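Local coordinates for protein aminoglycoside 6-adenylyltransferase (Bacillus subtilis, PDB 2PBE) that transfers the nucleotidyl group of ATP or GTP to the 6-hydroxyl of streptomycin, also adenylylates streptidine, and so mediates bacterial resistance to streptomycin, at residues A[265-268]-A[269-273]. Numbering follows the deposited sequence.
Sequences YKYP and DYDEG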
ATOM      1  N   TYR A 265       5.076  13.449  17.759  1.00 35.79           N
ATOM      2  CA  TYR A 265       4.311  14.543  17.184  1.00 35.98           C
ATOM      3  C   TYR A 265       3.175  14.855  18.141  1.00 36.91           C
ATOM      4  O   TYR A 265       2.756  13.979  18.898  1.00 37.19           O
ATOM      5  CB  TYR A 265       3.734  14.157  15.818  1.00 34.93           C
ATOM      6  CG  TYR A 265       4.763  13.940  14.718  1.00 33.08           C
ATOM      7  CD1 TYR A 265       6.043  14.562  14.763  1.00 31.41           C
ATOM      8  CD2 TYR A 265       4.453  13.123  13.603  1.00 32.97           C
ATOM      9  CE1 TYR A 265       6.982  14.370  13.717  1.00 31.76           C
ATOM     10  CE2 TYR A 265       5.387  12.925  12.546  1.00 31.62           C
ATOM     11  CZ  TYR A 265       6.645  13.551  12.614  1.00 31.54           C
ATOM     12  OH  TYR A 265       7.560  13.354  11.609  1.00 33.14           O
ATOM     13  N   LYS A 266       2.681  16.095  18.118  1.00 38.00           N
ATOM     14  CA  LYS A 266       1.581  16.469  18.997  1.00 38.66           C
ATOM     15  C   LYS A 266       0.290  15.748  18.605  1.00 38.02           C
ATOM     16  O   LYS A 266      -0.096  15.728  17.427  1.00 37.50           O
ATOM     17  CB  LYS A 266       1.333  17.983  18.954  1.00 41.68           C
ATOM     18  CG  LYS A 266       0.201  18.453  19.880  1.00 46.04           C
ATOM     19  CD  LYS A 266       0.012  19.975  19.904  1.00 50.71           C
ATOM     20  CE  LYS A 266      -0.669  20.499  18.641  1.00 52.77           C
ATOM     21  NZ  LYS A 266      -0.969  21.946  18.736  1.00 54.23           N
ATOM     22  N   TYR A 267      -0.370  15.139  19.590  1.00 36.07           N
ATOM     23  CA  TYR A 267      -1.634  14.476  19.327  1.00 34.73           C
ATOM     24  C   TYR A 267      -2.651  15.615  19.188  1.00 33.89           C
ATOM     25  O   TYR A 267      -2.760  16.464  20.064  1.00 34.38           O
ATOM     26  CB  TYR A 267      -2.019  13.568  20.487  1.00 31.78           C
ATOM     27  CG  TYR A 267      -3.256  12.773  20.189  1.00 28.91           C
ATOM     28  CD1 TYR A 267      -3.230  11.705  19.249  1.00 27.53           C
ATOM     29  CD2 TYR A 267      -4.491  13.115  20.796  1.00 27.08           C
ATOM     30  CE1 TYR A 267      -4.413  10.994  18.917  1.00 27.48           C
ATOM     31  CE2 TYR A 267      -5.685  12.411  20.480  1.00 26.62           C
ATOM     32  CZ  TYR A 267      -5.643  11.358  19.539  1.00 27.97           C
ATOM     33  OH  TYR A 267      -6.809  10.712  19.198  1.00 28.13           O
ATOM     34  N   PRO A 268      -3.392  15.659  18.073  1.00 32.38           N
ATOM     35  CA  PRO A 268      -4.371  16.732  17.899  1.00 32.82           C
ATOM     36  C   PRO A 268      -5.511  16.693  18.889  1.00 32.72           C
ATOM     37  O   PRO A 268      -5.662  15.738  19.638  1.00 31.86           O
ATOM     38  CB  PRO A 268      -4.867  16.515  16.477  1.00 33.40           C
ATOM     39  CG  PRO A 268      -3.732  15.803  15.817  1.00 33.55           C
ATOM     40  CD  PRO A 268      -3.308  14.828  16.864  1.00 32.06           C
ATOM     41  N   ASP A 269      -6.330  17.739  18.863  1.00 33.57           N
ATOM     42  CA  ASP A 269      -7.480  17.816  19.748  1.00 34.74           C
ATOM     43  C   ASP A 269      -8.761  17.560  18.966  1.00 33.70           C
ATOM     44  O   ASP A 269      -9.872  17.676  19.510  1.00 33.92           O
ATOM     45  CB  ASP A 269      -7.556  19.181  20.455  1.00 37.21           C
ATOM     46  CG  ASP A 269      -7.608  20.353  19.485  1.00 41.15           C
ATOM     47  OD1 ASP A 269      -8.418  20.324  18.537  1.00 44.09           O
ATOM     48  OD2 ASP A 269      -6.854  21.328  19.669  1.00 44.77           O
ATOM     49  N   TYR A 270      -8.599  17.206  17.694  1.00 30.41           N
ATOM     50  CA  TYR A 270      -9.734  16.920  16.842  1.00 28.09           C
ATOM     51  C   TYR A 270     -10.540  15.756  17.402  1.00 28.17           C
ATOM     52  O   TYR A 270     -11.763  15.764  17.349  1.00 28.38           O
ATOM     53  CB  TYR A 270      -9.281  16.581  15.431  1.00 28.22           C
ATOM     54  CG  TYR A 270      -8.289  17.556  14.835  1.00 29.23           C
ATOM     55  CD1 TYR A 270      -8.466  18.954  14.967  1.00 28.52           C
ATOM     56  CD2 TYR A 270      -7.191  17.085  14.065  1.00 29.30           C
ATOM     57  CE1 TYR A 270      -7.566  19.874  14.334  1.00 30.04           C
ATOM     58  CE2 TYR A 270      -6.285  17.985  13.431  1.00 29.59           C
ATOM     59  CZ  TYR A 270      -6.481  19.378  13.563  1.00 29.82           C
ATOM     60  OH  TYR A 270      -5.639  20.271  12.927  1.00 32.16           O
ATOM     61  N   ASP A 271      -9.845  14.752  17.926  1.00 28.37           N
ATOM     62  CA  ASP A 271     -10.481  13.563  18.501  1.00 28.56           C
ATOM     63  C   ASP A 271     -11.489  14.007  19.561  1.00 29.46           C
ATOM     64  O   ASP A 271     -12.708  13.836  19.428  1.00 29.07           O
ATOM     65  CB  ASP A 271      -9.397  12.676  19.134  1.00 28.51           C
ATOM     66  CG  ASP A 271      -9.953  11.470  19.913  1.00 29.16           C
ATOM     67  OD1 ASP A 271     -11.184  11.265  19.973  1.00 29.24           O
ATOM     68  OD2 ASP A 271      -9.117  10.714  20.479  1.00 27.68           O
ATOM     69  N   GLU A 272     -10.951  14.589  20.618  1.00 30.38           N
ATOM     70  CA  GLU A 272     -11.736  15.078  21.730  1.00 32.71           C
ATOM     71  C   GLU A 272     -12.853  16.045  21.328  1.00 31.88           C
ATOM     72  O   GLU A 272     -13.996  15.914  21.776  1.00 32.10           O
ATOM     73  CB  GLU A 272     -10.795  15.762  22.705  1.00 36.48           C
ATOM     74  CG  GLU A 272     -11.419  16.256  23.958  1.00 43.60           C
ATOM     75  CD  GLU A 272     -10.372  16.856  24.860  1.00 48.89           C
ATOM     76  OE1 GLU A 272      -9.706  17.825  24.411  1.00 51.00           O
ATOM     77  OE2 GLU A 272     -10.209  16.357  26.000  1.00 52.67           O
ATOM     78  N   GLY A 273     -12.508  17.033  20.516  1.00 30.76           N
ATOM     79  CA  GLY A 273     -13.496  18.003  20.085  1.00 29.95           C
ATOM     80  C   GLY A 273     -14.668  17.378  19.352  1.00 31.18           C
ATOM     81  O   GLY A 273     -15.836  17.682  19.643  1.00 31.31           O
TER
HETATM   82  O   HOH W   1      -8.093  15.143  21.167  1.00 28.20           O
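Tyr267 reaches forward from the short loop that links helix 238-263 to the C-terminal helix 270-283 and donates a hydrogen bond from OH to OD2 of Asp271, four residues on across the helix N-terminus and 2.6 Å away. The acceptor lies at the edge of the phenol ring, in its plane, whereas the hydroxyl meets OD2 on the anti side, 27° out of the carboxylate plane; ring and carboxylate are turned 76° against each other. With CG of Tyr267 anti to the backbone N (chi1 -175°), the phenol swings away from the course of the loop and points at the first helical turn, where Asp271 offers its carboxylate. The other oxygen, OD1, forms a salt bridge with Arg253 of helix 238-263, against which the Tyr267 ring also rests.

The tightly packed part centres on Pro268, which is buried and touches both the Tyr270 ring and Phe154 of helix 151-173; its CB meets CD2 of Tyr270 obliquely at 3.4 Å. Trp162 of the same helix touches Tyr270, whose hydroxyl is hydrogen-bonded to Asp155.

The solvent side is looser. Asp269 occupies the N-cap position without a side-chain capping bond, and its OD2 remains 6.0 Å from NZ of Lys266. A water on the Asp271 side of the turn links the loop to the helix, donating to Pro268 O at 2.9 Å and accepting from Glu272 N at 3.0 Å. Shared between a phenol and a guanidinium, the Asp271 carboxylate joins loop and helix start to helix 238-263, and the arginine probably favours its ionised form.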